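4-hydroxy-3-methylbut-2-enyl diphosphate reductase, apicoplast (Plasmodium falciparum, PDB 4N7B) catalyses the ferredoxin-dependent reduction of (2E)-4-hydroxy-3-methylbut-2-enyl diphosphate to isopentenyl and dimethylallyl diphosphate at an iron-sulfur cluster, the last step of the MEP pathway. Local coordinates at residues 241-245 with 267-273; 279-283 with 302-308; 294-298 with 347-352; 381-387 with 411-417. The contacts are given in a common frame with arbitrary orientation. Residues are numbered along the deposited sequence.

How the contacts relate
The four contacts run from the periphery of the protein to its iron-sulfur cluster. Contact 4 lies at the cluster: C413 binds an iron and T383 lines the same pocket. Of the other contacts, contact 3 lies nearest contact 4, about 18 Å between centres and about 6 Å between nearest atoms; its helix 344-350 follows H343, by similarity a substrate-binding residue, and carries E345, by similarity the proton donor, which is hydrogen-bonded to T383. Contacts 2 and 3 share helix 297-305, contact 3 at its start and contact 2 at its end, centres about 17 Å apart. Contacts 1 and 2 pack around the sheet containing strand 287-290; contact 1 lies about 28 Å, centre to centre, from contact 4.

Contact 1 (241-245 with 267-273); sequences VEECL and KLEKEGA
Residues 241-245 are an inner piece of helix 232-247, and 267-271 form the last turn and a bit of helix 262-271. The two helical pieces run side by side in the same direction, 10° between their axes and 10.8 Å apart at closest approach, with E242 opposite L268 (CA to CA 7.5 Å) and L245 opposite G272 (7.0 Å). The second helix stops in a Schellman motif: G272 has positive phi (119°), A273 N bonds L268 O at 2.9 Å and G272 N bonds E269 O at 3.1 Å, after which A273 enters strand 273-276. A side chain at G272 would crowd L245 CD2 and the preceding carbonyl. Parallel neighbouring helices of this kind are expected in an alpha/beta layer, where both pack on a parallel sheet; here V241 also rests on I289 of strand 287-290, and L268 on F275. L245 (m,t) reaches across the gap, CD2 lying 3.6 Å from E271 O and 3.7 Å from G272 C, and CD1 4.4 Å from A273 CB. Deeper in, V241 CG1 (chi1 t) sits 3.9 Å from A273 CB and 4.2 Å from L268 CD1. On the outer side, E242 lays its CG 3.9 Å from L268 CD2; its OE2 comes to 4.1 Å from K267 NZ, too long for a salt bridge, and 4.4 Å from the like-charged E271 OE1.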
loop_
_atom_site.group_PDB
_atom_site.type_symbol
_atom_site.label_atom_id
_atom_site.label_comp_id
_atom_site.label_asym_id
_atom_site.label_seq_id
_atom_site.Cartn_x
_atom_site.Cartn_y
_atom_site.Cartn_z
ATOM N N VAL A 241 12.492 -8.060 7.192
ATOM C CA VAL A 241 13.778 -8.017 6.494
ATOM C C VAL A 241 14.920 -7.751 7.453
ATOM O O VAL A 241 15.964 -8.396 7.373
ATOM C CB VAL A 241 13.809 -6.943 5.390
ATOM C CG1 VAL A 241 15.182 -6.898 4.712
ATOM C CG2 VAL A 241 12.726 -7.229 4.355
ATOM N N GLU A 242 14.719 -6.799 8.358
ATOM C CA GLU A 242 15.747 -6.411 9.320
ATOM C C GLU A 242 16.132 -7.581 10.225
ATOM O O GLU A 242 17.291 -7.740 10.624
ATOM C CB GLU A 242 15.246 -5.238 10.165
ATOM C CG GLU A 242 15.563 -3.867 9.569
ATOM C CD GLU A 242 14.745 -2.746 10.193
ATOM O OE1 GLU A 242 13.915 -3.039 11.084
ATOM O OE2 GLU A 242 14.915 -1.569 9.781
ATOM N N GLU A 243 15.155 -8.422 10.526
ATOM C CA GLU A 243 15.358 -9.485 11.480
ATOM C C GLU A 243 16.063 -10.667 10.804
ATOM O O GLU A 243 16.830 -11.398 11.444
ATOM C CB GLU A 243 14.015 -9.867 12.100
ATOM C CG GLU A 243 14.142 -10.676 13.368
ATOM C CD GLU A 243 14.653 -9.848 14.517
ATOM O OE1 GLU A 243 14.291 -8.655 14.602
ATOM O OE2 GLU A 243 15.431 -10.392 15.319
ATOM N N CYS A 244 15.835 -10.823 9.501
ATOM C CA CYS A 244 16.534 -11.829 8.706
ATOM C C CYS A 244 17.998 -11.457 8.581
ATOM O O CYS A 244 18.885 -12.310 8.639
ATOM C CB CYS A 244 15.923 -11.915 7.313
ATOM S SG CYS A 244 14.415 -12.907 7.235
ATOM N N LEU A 245 18.240 -10.164 8.399
ATOM C CA LEU A 245 19.599 -9.653 8.296
ATOM C C LEU A 245 20.388 -9.868 9.587
ATOM O O LEU A 245 21.598 -10.055 9.542
ATOM C CB LEU A 245 19.576 -8.171 7.934
ATOM C CG LEU A 245 19.208 -7.897 6.476
ATOM C CD1 LEU A 245 18.853 -6.438 6.283
ATOM C CD2 LEU A 245 20.374 -8.286 5.572
ATOM N N LYS A 267 17.890 2.053 2.623
ATOM C CA LYS A 267 18.453 1.800 3.945
ATOM C C LYS A 267 18.705 0.301 4.114
ATOM O O LYS A 267 19.722 -0.113 4.681
ATOM C CB LYS A 267 17.520 2.324 5.030
ATOM C CG LYS A 267 18.030 2.145 6.443
ATOM C CD LYS A 267 16.968 2.585 7.444
ATOM C CE LYS A 267 17.279 2.111 8.865
ATOM N NZ LYS A 267 16.134 2.379 9.805
ATOM N N LEU A 268 17.787 -0.510 3.590
ATOM C CA LEU A 268 17.904 -1.960 3.701
ATOM C C LEU A 268 18.985 -2.499 2.774
ATOM O O LEU A 268 19.652 -3.484 3.102
ATOM C CB LEU A 268 16.565 -2.638 3.414
ATOM C CG LEU A 268 15.487 -2.318 4.455
ATOM C CD1 LEU A 268 14.150 -2.907 4.047
ATOM C CD2 LEU A 268 15.892 -2.831 5.839
ATOM N N GLU A 269 19.169 -1.852 1.627
ATOM C CA GLU A 269 20.209 -2.265 0.691
ATOM C C GLU A 269 21.567 -2.097 1.350
ATOM O O GLU A 269 22.438 -2.953 1.212
ATOM C CB GLU A 269 20.144 -1.466 -0.611
ATOM C CG GLU A 269 19.135 -2.012 -1.606
ATOM C CD GLU A 269 18.932 -1.104 -2.809
ATOM O OE1 GLU A 269 19.311 0.085 -2.742
ATOM O OE2 GLU A 269 18.397 -1.585 -3.831
ATOM N N LYS A 270 21.729 -0.991 2.074
ATOM C CA LYS A 270 22.959 -0.719 2.808
ATOM C C LYS A 270 23.206 -1.789 3.858
ATOM O O LYS A 270 24.345 -2.175 4.098
ATOM C CB LYS A 270 22.897 0.650 3.492
ATOM C CG LYS A 270 23.405 1.801 2.637
ATOM C CD LYS A 270 23.574 3.098 3.437
ATOM C CE LYS A 270 24.536 2.937 4.624
ATOM N NZ LYS A 270 24.826 4.232 5.324
ATOM N N GLU A 271 22.133 -2.257 4.487
ATOM C CA GLU A 271 22.241 -3.234 5.559
ATOM C C GLU A 271 22.448 -4.648 5.015
ATOM O O GLU A 271 22.720 -5.571 5.781
ATOM C CB GLU A 271 20.995 -3.188 6.454
ATOM C CG GLU A 271 20.851 -1.910 7.274
ATOM C CD GLU A 271 19.507 -1.805 7.990
ATOM O OE1 GLU A 271 18.853 -2.845 8.236
ATOM O OE2 GLU A 271 19.098 -0.667 8.302
ATOM N N GLY A 272 22.312 -4.820 3.698
ATOM C CA GLY A 272 22.636 -6.088 3.060
ATOM C C GLY A 272 21.485 -6.777 2.339
ATOM O O GLY A 272 21.638 -7.894 1.839
ATOM N N ALA A 273 20.329 -6.128 2.267
ATOM C CA ALA A 273 19.225 -6.700 1.509
ATOM C C ALA A 273 19.421 -6.442 0.015
ATOM O O ALA A 273 20.050 -5.458 -0.384
ATOM C CB ALA A 273 17.886 -6.136 1.977
#

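Contact 2 (279-283 with 302-308); sequences LNDVP and IAKKKKL
L279, K306 and L308 bury the most surface here. L279 opens a short 3-10 turn (279-281) closed by V282 N to L279 O, 3.0 Å; its CA lies 7.6 Å from A303 CA, and the CA atoms of P283 and K306 are 7.8 Å apart. The CD2 of L279 (chi1 -94°, between wells; chi2 p) meets I302 CG2 at 3.8 Å and L308 CD1 at 4.4 Å. K306, just past the helix, stretches back over the turn (m,t,t,m): its CE is 3.3 Å from L279 O, and its NZ donates to V282 O at 3.2 Å while forming a salt bridge with D284. A Schellman motif ends the helix, K307 with positive phi, K307 N to K304 O 2.8 Å and L308 N to A303 O 3.1 Å. This turns L308 (m,t) inward, CD2 3.6 Å from V282 CG1 and 3.2 Å from P283 O. Helix 297-305 connects parallel strands 287-290 and 309-312, a beta-alpha-beta unit; its C-terminal end packs on the loop entering the first strand, with L279 and L308 both on L288 and V282 on Y253 of strand 252-255.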
loop_
_atom_site.group_PDB
_atom_site.type_symbol
_atom_site.label_atom_id
_atom_site.label_comp_id
_atom_site.label_asym_id
_atom_site.label_seq_id
_atom_site.Cartn_x
_atom_site.Cartn_y
_atom_site.Cartn_z
ATOM N N LEU A 279 14.214 -14.765 -9.921
ATOM C CA LEU A 279 14.582 -15.718 -8.876
ATOM C C LEU A 279 15.871 -16.491 -9.169
ATOM O O LEU A 279 16.418 -17.135 -8.277
ATOM C CB LEU A 279 13.434 -16.688 -8.611
ATOM C CG LEU A 279 12.526 -16.243 -7.465
ATOM C CD1 LEU A 279 11.738 -14.997 -7.875
ATOM C CD2 LEU A 279 11.605 -17.376 -7.030
ATOM N N ASN A 280 16.356 -16.424 -10.405
ATOM C CA ASN A 280 17.650 -17.014 -10.740
ATOM C C ASN A 280 18.795 -16.229 -10.127
ATOM O O ASN A 280 19.909 -16.741 -9.989
ATOM C CB ASN A 280 17.852 -17.077 -12.250
ATOM C CG ASN A 280 17.063 -18.188 -12.891
ATOM O OD1 ASN A 280 16.652 -19.140 -12.221
ATOM N ND2 ASN A 280 16.852 -18.084 -14.198
ATOM N N ASP A 281 18.512 -14.978 -9.770
ATOM C CA ASP A 281 19.481 -14.137 -9.087
ATOM C C ASP A 281 19.596 -14.600 -7.646
ATOM O O ASP A 281 20.419 -14.091 -6.888
ATOM C CB ASP A 281 19.053 -12.669 -9.132
ATOM C CG ASP A 281 19.119 -12.082 -10.529
ATOM O OD1 ASP A 281 19.387 -12.842 -11.485
ATOM O OD2 ASP A 281 18.894 -10.860 -10.669
ATOM N N VAL A 282 18.764 -15.571 -7.273
ATOM C CA VAL A 282 18.796 -16.127 -5.926
ATOM C C VAL A 282 19.401 -17.527 -5.902
ATOM O O VAL A 282 18.878 -18.448 -6.528
ATOM C CB VAL A 282 17.392 -16.201 -5.311
ATOM C CG1 VAL A 282 17.473 -16.800 -3.908
ATOM C CG2 VAL A 282 16.756 -14.815 -5.279
ATOM N N PRO A 283 20.515 -17.686 -5.174
ATOM C CA PRO A 283 21.117 -18.997 -4.922
ATOM C C PRO A 283 20.106 -19.972 -4.334
ATOM O O PRO A 283 19.330 -19.596 -3.451
ATOM C CB PRO A 283 22.199 -18.687 -3.885
ATOM C CG PRO A 283 22.564 -17.261 -4.124
ATOM C CD PRO A 283 21.302 -16.588 -4.587
ATOM N N ILE A 302 8.174 -22.206 -7.889
ATOM C CA ILE A 302 9.542 -22.032 -8.367
ATOM C C ILE A 302 10.525 -21.994 -7.210
ATOM O O ILE A 302 11.620 -22.550 -7.297
ATOM C CB ILE A 302 9.692 -20.733 -9.143
ATOM C CG1 ILE A 302 8.984 -20.860 -10.490
ATOM C CG2 ILE A 302 11.171 -20.383 -9.326
ATOM C CD1 ILE A 302 9.180 -19.665 -11.385
ATOM N N ALA A 303 10.130 -21.320 -6.132
ATOM C CA ALA A 303 10.977 -21.192 -4.954
ATOM C C ALA A 303 11.288 -22.570 -4.388
ATOM O O ALA A 303 12.430 -22.865 -4.027
ATOM C CB ALA A 303 10.292 -20.330 -3.895
ATOM N N LYS A 304 10.265 -23.415 -4.331
ATOM C CA LYS A 304 10.401 -24.735 -3.735
ATOM C C LYS A 304 11.353 -25.590 -4.555
ATOM O O LYS A 304 12.160 -26.326 -4.000
ATOM C CB LYS A 304 9.032 -25.404 -3.589
ATOM C CG LYS A 304 8.339 -25.041 -2.284
ATOM C CD LYS A 304 6.831 -24.928 -2.429
ATOM C CE LYS A 304 6.288 -23.931 -1.417
ATOM N NZ LYS A 304 4.864 -23.550 -1.626
ATOM N N LYS A 305 11.274 -25.468 -5.874
ATOM C CA LYS A 305 12.208 -26.145 -6.771
ATOM C C LYS A 305 13.653 -25.804 -6.419
ATOM O O LYS A 305 14.531 -26.663 -6.467
ATOM C CB LYS A 305 11.933 -25.743 -8.220
ATOM C CG LYS A 305 10.885 -26.587 -8.927
ATOM C CD LYS A 305 10.796 -26.205 -10.402
ATOM C CE LYS A 305 10.214 -27.334 -11.249
ATOM N NZ LYS A 305 10.679 -27.281 -12.674
ATOM N N LYS A 306 13.891 -24.542 -6.073
ATOM C CA LYS A 306 15.221 -24.085 -5.691
ATOM C C LYS A 306 15.475 -24.307 -4.209
ATOM O O LYS A 306 16.508 -23.888 -3.682
ATOM C CB LYS A 306 15.374 -22.601 -5.987
ATOM C CG LYS A 306 15.394 -22.253 -7.451
ATOM C CD LYS A 306 15.383 -20.747 -7.617
ATOM C CE LYS A 306 16.077 -20.330 -8.894
ATOM N NZ LYS A 306 17.566 -20.367 -8.732
ATOM N N LYS A 307 14.539 -24.969 -3.542
ATOM C CA LYS A 307 14.626 -25.194 -2.112
ATOM C C LYS A 307 15.043 -23.917 -1.369
ATOM O O LYS A 307 16.022 -23.904 -0.626
ATOM C CB LYS A 307 15.592 -26.347 -1.826
ATOM C CG LYS A 307 15.083 -27.312 -0.767
ATOM C CD LYS A 307 15.053 -28.753 -1.273
ATOM C CE LYS A 307 14.382 -29.677 -0.259
ATOM N NZ LYS A 307 14.380 -31.102 -0.684
ATOM N N LEU A 308 14.281 -22.846 -1.569
ATOM C CA LEU A 308 14.550 -21.590 -0.882
ATOM C C LEU A 308 13.829 -21.544 0.457
ATOM O O LEU A 308 12.799 -22.194 0.642
ATOM C CB LEU A 308 14.090 -20.408 -1.733
ATOM C CG LEU A 308 14.737 -20.275 -3.108
ATOM C CD1 LEU A 308 14.073 -19.143 -3.871
ATOM C CD2 LEU A 308 16.229 -20.032 -2.964
#

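Contact 3 (294-298 with 347-352); sequences GISPQ and IGTYNE
Residues 294-296 are extended and lead into helix 297-305; residues 347-350 end helix 344-350, and N351 and E352 follow it. The backbones come very close, S296 CA to G348 CA being 4.2 Å, while P297 CA and E352 CA are 6.3 Å apart. In van der Waals terms G348, with no side chain, permits this approach: it presents a bare helix surface, its CA 3.7 Å from S296 OG, and a CB there would crowd I295 C. P297 fills the next gap, its CG 3.5 Å from N351 O and 3.3 Å from E352 OE1. Two hydrogen bonds cross the interface. N351 (chi1 m) donates from ND2 to S296 OG at 3.0 Å with nearly straight geometry (164°), while Q298 (m, chi2 p) gives a weak bond from NE2 to N351 O at 3.4 Å. N351 is thus engaged mainly through its side chain, with a weak bond to its carbonyl. Outside the pair, E352 (m,m) bends back so that OE2 is hydrogen-bonded to H322 ND1. The contact sets the segment directly after H293, a substrate-binding residue by similarity, and the start of helix 297-305 against the C-terminal end of helix 344-350, whose first turn carries E345, by similarity the proton donor; T349 packs on helix 316-329 from the same helix, and Y350 on strand 357-360.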
loop_
_atom_site.group_PDB
_atom_site.type_symbol
_atom_site.label_atom_id
_atom_site.label_comp_id
_atom_site.label_asym_id
_atom_site.label_seq_id
_atom_site.Cartn_x
_atom_site.Cartn_y
_atom_site.Cartn_z
ATOM N N GLY A 294 2.468 -8.889 -1.776
ATOM C CA GLY A 294 2.096 -10.229 -2.154
ATOM C C GLY A 294 2.751 -10.686 -3.445
ATOM O O GLY A 294 3.444 -9.929 -4.137
ATOM N N ILE A 295 2.498 -11.942 -3.784
ATOM C CA ILE A 295 3.216 -12.590 -4.858
ATOM C C ILE A 295 2.306 -13.568 -5.591
ATOM O O ILE A 295 1.311 -14.037 -5.033
ATOM C CB ILE A 295 4.465 -13.336 -4.305
ATOM C CG1 ILE A 295 5.389 -13.748 -5.452
ATOM C CG2 ILE A 295 4.063 -14.562 -3.459
ATOM C CD1 ILE A 295 6.078 -12.576 -6.119
ATOM N N SER A 296 2.635 -13.853 -6.847
ATOM C CA SER A 296 1.909 -14.854 -7.615
ATOM C C SER A 296 2.269 -16.256 -7.099
ATOM O O SER A 296 3.426 -16.521 -6.767
ATOM C CB SER A 296 2.245 -14.732 -9.109
ATOM O OG SER A 296 1.909 -13.449 -9.612
ATOM N N PRO A 297 1.274 -17.153 -7.006
ATOM C CA PRO A 297 1.471 -18.528 -6.518
ATOM C C PRO A 297 2.556 -19.261 -7.297
ATOM O O PRO A 297 3.289 -20.081 -6.747
ATOM C CB PRO A 297 0.120 -19.200 -6.778
ATOM C CG PRO A 297 -0.867 -18.083 -6.908
ATOM C CD PRO A 297 -0.123 -16.880 -7.386
ATOM N N GLN A 298 2.640 -18.957 -8.586
ATOM C CA GLN A 298 3.590 -19.601 -9.490
ATOM C C GLN A 298 5.024 -19.353 -9.031
ATOM O O GLN A 298 5.874 -20.238 -9.096
ATOM C CB GLN A 298 3.397 -19.060 -10.906
ATOM C CG GLN A 298 2.044 -19.408 -11.534
ATOM C CD GLN A 298 0.913 -18.477 -11.109
ATOM O OE1 GLN A 298 1.099 -17.592 -10.281
ATOM N NE2 GLN A 298 -0.268 -18.679 -11.679
ATOM N N ILE A 347 -1.378 -7.906 -9.853
ATOM C CA ILE A 347 -0.874 -9.051 -10.601
ATOM C C ILE A 347 -0.853 -10.294 -9.722
ATOM O O ILE A 347 -1.318 -11.355 -10.132
ATOM C CB ILE A 347 0.524 -8.749 -11.139
ATOM C CG1 ILE A 347 0.424 -7.702 -12.253
ATOM C CG2 ILE A 347 1.208 -10.015 -11.663
ATOM C CD1 ILE A 347 1.770 -7.066 -12.607
ATOM N N GLY A 348 -0.335 -10.153 -8.500
ATOM C CA GLY A 348 -0.249 -11.265 -7.568
ATOM C C GLY A 348 -1.611 -11.851 -7.232
ATOM O O GLY A 348 -1.784 -13.063 -7.205
ATOM N N THR A 349 -2.585 -10.987 -6.974
ATOM C CA THR A 349 -3.945 -11.426 -6.674
ATOM C C THR A 349 -4.595 -12.101 -7.886
ATOM O O THR A 349 -5.241 -13.141 -7.774
ATOM C CB THR A 349 -4.821 -10.229 -6.276
ATOM O OG1 THR A 349 -4.357 -9.695 -5.030
ATOM C CG2 THR A 349 -6.278 -10.664 -6.142
ATOM N N TYR A 350 -4.424 -11.484 -9.050
ATOM C CA TYR A 350 -4.950 -12.022 -10.295
ATOM C C TYR A 350 -4.509 -13.470 -10.463
ATOM O O TYR A 350 -5.305 -14.340 -10.799
ATOM C CB TYR A 350 -4.461 -11.177 -11.482
ATOM C CG TYR A 350 -4.902 -11.697 -12.851
ATOM C CD1 TYR A 350 -6.141 -11.367 -13.388
ATOM C CD2 TYR A 350 -4.082 -12.536 -13.590
ATOM C CE1 TYR A 350 -6.547 -11.861 -14.628
ATOM C CE2 TYR A 350 -4.481 -13.026 -14.835
ATOM C CZ TYR A 350 -5.710 -12.681 -15.346
ATOM O OH TYR A 350 -6.092 -13.166 -16.578
ATOM N N ASN A 351 -3.237 -13.746 -10.211
ATOM C CA ASN A 351 -2.698 -15.057 -10.539
ATOM C C ASN A 351 -3.122 -16.162 -9.584
ATOM O O ASN A 351 -2.703 -17.303 -9.736
ATOM C CB ASN A 351 -1.180 -14.982 -10.666
ATOM C CG ASN A 351 -0.751 -14.505 -12.040
ATOM O OD1 ASN A 351 -1.368 -14.854 -13.040
ATOM N ND2 ASN A 351 0.292 -13.698 -12.092
ATOM N N GLU A 352 -3.971 -15.837 -8.616
ATOM C CA GLU A 352 -4.526 -16.869 -7.745
ATOM C C GLU A 352 -5.658 -17.603 -8.463
ATOM O O GLU A 352 -5.938 -18.755 -8.157
ATOM C CB GLU A 352 -5.028 -16.267 -6.436
ATOM C CG GLU A 352 -3.935 -15.670 -5.547
ATOM C CD GLU A 352 -3.126 -16.722 -4.787
ATOM O OE1 GLU A 352 -3.429 -17.925 -4.909
ATOM O OE2 GLU A 352 -2.182 -16.342 -4.059
#

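Contact 4 (381-387 with 411-417); sequences TQTTLSM and SICYATT. With F3S (Fe3-s4 cluster), chain B.
This is a buried contact beside the iron-sulfur cluster, between the loop after strand 377-381 and the loop and first helical turn of 411-417, where helix 414-427 begins. The backbones pass closely, T383 to I412 at 4.1 Å and T381 to S411 at 5.4 Å between CA atoms. Q382 to L385 form a type I beta turn. T381 N donates to S411 OG (3.2 Å), and C413 N to T383 O (3.1 Å), an oxygen that also takes a CA-H...O contact from I412 CA at 3.4 Å; T383 CA returns one to S411 O at 3.5 Å. Water 1 donates to T381 OG1 (3.2 Å) and accepts from S411 N (3.2 Å). Further out, I412 (m,t) places CD1 4.1 Å from L385 CB and 4.4 Å from M387 CG, and M387 SD lies 3.9 Å from T417 CG2. C413 (chi1 p) is the N-cap of helix 414-427, its SG accepting from T416 N at 3.5 Å, and the same SG binds FE4 of the Fe3-S4 cluster at 2.3 Å. T383 (chi1 p) has OG1 3.4 Å from cluster S4 and hydrogen-bonded to E345. One thiolate thus serves as iron ligand and helix cap, and the C413 N to T383 O bond ties it to a threonine that, by similarity, binds substrate, an arrangement consistent with holding the cluster next to the probable substrate site and proton donor.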
loop_
_atom_site.group_PDB
_atom_site.type_symbol
_atom_site.label_atom_id
_atom_site.label_comp_id
_atom_site.label_asym_id
_atom_site.label_seq_id
_atom_site.Cartn_x
_atom_site.Cartn_y
_atom_site.Cartn_z
ATOM N N THR A 381 -11.004 -5.855 -4.690
ATOM C CA THR A 381 -10.273 -4.673 -5.138
ATOM C C THR A 381 -8.842 -4.652 -4.627
ATOM O O THR A 381 -8.495 -5.307 -3.640
ATOM C CB THR A 381 -10.967 -3.330 -4.728
ATOM O OG1 THR A 381 -10.649 -2.978 -3.380
ATOM C CG2 THR A 381 -12.461 -3.426 -4.859
ATOM N N GLN A 382 -8.017 -3.886 -5.321
ATOM C CA GLN A 382 -6.725 -3.452 -4.811
ATOM C C GLN A 382 -6.926 -2.773 -3.448
ATOM O O GLN A 382 -7.873 -2.008 -3.251
ATOM C CB GLN A 382 -6.117 -2.468 -5.807
ATOM C CG GLN A 382 -4.659 -2.128 -5.604
ATOM C CD GLN A 382 -4.118 -1.305 -6.753
ATOM O OE1 GLN A 382 -4.645 -1.363 -7.855
ATOM N NE2 GLN A 382 -3.081 -0.521 -6.502
ATOM N N THR A 383 -6.014 -3.021 -2.515
ATOM C CA THR A 383 -6.181 -2.556 -1.131
ATOM C C THR A 383 -6.011 -1.060 -0.957
ATOM O O THR A 383 -6.461 -0.502 0.039
ATOM C CB THR A 383 -5.163 -3.221 -0.190
ATOM O OG1 THR A 383 -3.829 -2.859 -0.582
ATOM C CG2 THR A 383 -5.300 -4.712 -0.236
ATOM N N THR A 384 -5.371 -0.414 -1.925
ATOM C CA THR A 384 -4.938 0.969 -1.798
ATOM C C THR A 384 -5.640 1.957 -2.744
ATOM O O THR A 384 -5.139 3.051 -2.975
ATOM C CB THR A 384 -3.448 1.060 -2.097
ATOM O OG1 THR A 384 -3.179 0.363 -3.316
ATOM C CG2 THR A 384 -2.629 0.439 -0.964
ATOM N N LEU A 385 -6.810 1.604 -3.260
ATOM C CA LEU A 385 -7.512 2.485 -4.184
ATOM C C LEU A 385 -7.990 3.786 -3.516
ATOM O O LEU A 385 -8.053 3.902 -2.292
ATOM C CB LEU A 385 -8.718 1.753 -4.772
ATOM C CG LEU A 385 -8.373 0.528 -5.625
ATOM C CD1 LEU A 385 -9.641 -0.041 -6.223
ATOM C CD2 LEU A 385 -7.375 0.901 -6.721
ATOM N N SER A 386 -8.290 4.775 -4.344
ATOM C CA SER A 386 -9.103 5.903 -3.943
ATOM C C SER A 386 -10.478 5.375 -3.596
ATOM O O SER A 386 -11.069 4.638 -4.381
ATOM C CB SER A 386 -9.258 6.861 -5.122
ATOM O OG SER A 386 -10.387 7.688 -4.927
ATOM N N MET A 387 -10.995 5.734 -2.432
ATOM C CA MET A 387 -12.334 5.303 -2.049
ATOM C C MET A 387 -13.360 5.909 -2.986
ATOM O O MET A 387 -14.396 5.315 -3.235
ATOM C CB MET A 387 -12.646 5.713 -0.616
ATOM C CG MET A 387 -11.776 5.015 0.409
ATOM S SD MET A 387 -12.405 5.242 2.086
ATOM C CE MET A 387 -11.960 6.901 2.395
ATOM N N SER A 411 -12.311 -4.678 0.504
ATOM C CA SER A 411 -10.921 -5.020 0.176
ATOM C C SER A 411 -9.992 -3.848 0.475
ATOM O O SER A 411 -8.789 -4.039 0.706
ATOM C CB SER A 411 -10.795 -5.397 -1.312
ATOM O OG SER A 411 -11.699 -6.433 -1.646
ATOM N N ILE A 412 -10.516 -2.626 0.430
ATOM C CA ILE A 412 -9.681 -1.459 0.715
ATOM C C ILE A 412 -9.355 -1.478 2.209
ATOM O O ILE A 412 -10.271 -1.514 3.040
ATOM C CB ILE A 412 -10.389 -0.153 0.323
ATOM C CG1 ILE A 412 -10.527 -0.069 -1.199
ATOM C CG2 ILE A 412 -9.603 1.051 0.825
ATOM C CD1 ILE A 412 -11.229 1.161 -1.649
ATOM N N CYS A 413 -8.064 -1.464 2.560
ATOM C CA CYS A 413 -7.629 -1.699 3.954
ATOM C C CYS A 413 -7.846 -0.503 4.902
ATOM O O CYS A 413 -8.064 0.640 4.479
ATOM C CB CYS A 413 -6.150 -2.096 3.978
ATOM S SG CYS A 413 -5.020 -0.743 3.616
ATOM N N TYR A 414 -7.751 -0.793 6.196
ATOM C CA TYR A 414 -8.042 0.165 7.239
ATOM C C TYR A 414 -7.111 1.374 7.083
ATOM O O TYR A 414 -7.511 2.515 7.342
ATOM C CB TYR A 414 -7.879 -0.507 8.638
ATOM C CG TYR A 414 -6.440 -0.627 9.027
ATOM C CD1 TYR A 414 -5.628 -1.615 8.472
ATOM C CD2 TYR A 414 -5.861 0.296 9.889
ATOM C CE1 TYR A 414 -4.286 -1.685 8.798
ATOM C CE2 TYR A 414 -4.530 0.228 10.220
ATOM C CZ TYR A 414 -3.748 -0.753 9.676
ATOM O OH TYR A 414 -2.425 -0.804 10.009
ATOM N N ALA A 415 -5.870 1.137 6.649
ATOM C CA ALA A 415 -4.869 2.215 6.615
ATOM C C ALA A 415 -5.150 3.192 5.493
ATOM O O ALA A 415 -5.028 4.410 5.657
ATOM C CB ALA A 415 -3.459 1.650 6.486
ATOM N N THR A 416 -5.554 2.652 4.351
ATOM C CA THR A 416 -5.923 3.463 3.189
ATOM C C THR A 416 -7.173 4.304 3.523
ATOM O O THR A 416 -7.206 5.537 3.374
ATOM C CB THR A 416 -6.180 2.533 2.034
ATOM O OG1 THR A 416 -4.958 1.852 1.711
ATOM C CG2 THR A 416 -6.691 3.276 0.813
ATOM N N THR A 417 -8.186 3.631 4.039
ATOM C CA THR A 417 -9.430 4.290 4.434
ATOM C C THR A 417 -9.152 5.404 5.450
ATOM O O THR A 417 -9.613 6.536 5.321
ATOM C CB THR A 417 -10.384 3.264 5.098
ATOM O OG1 THR A 417 -10.779 2.298 4.128
ATOM C CG2 THR A 417 -11.615 3.946 5.675
HETATM FE FE1 F3S B . -0.481 -1.345 4.586
HETATM FE FE3 F3S B . -1.444 -3.842 4.287
HETATM FE FE4 F3S B . -2.933 -1.678 3.724
HETATM S S1 F3S B . 0.497 -3.048 3.615
HETATM S S2 F3S B . -1.514 -0.097 3.059
HETATM S S3 F3S B . -2.151 -2.318 5.690
HETATM S S4 F3S B . -2.881 -3.578 2.619
HETATM O O HOH W 1 -13.225 -2.500 -1.620
#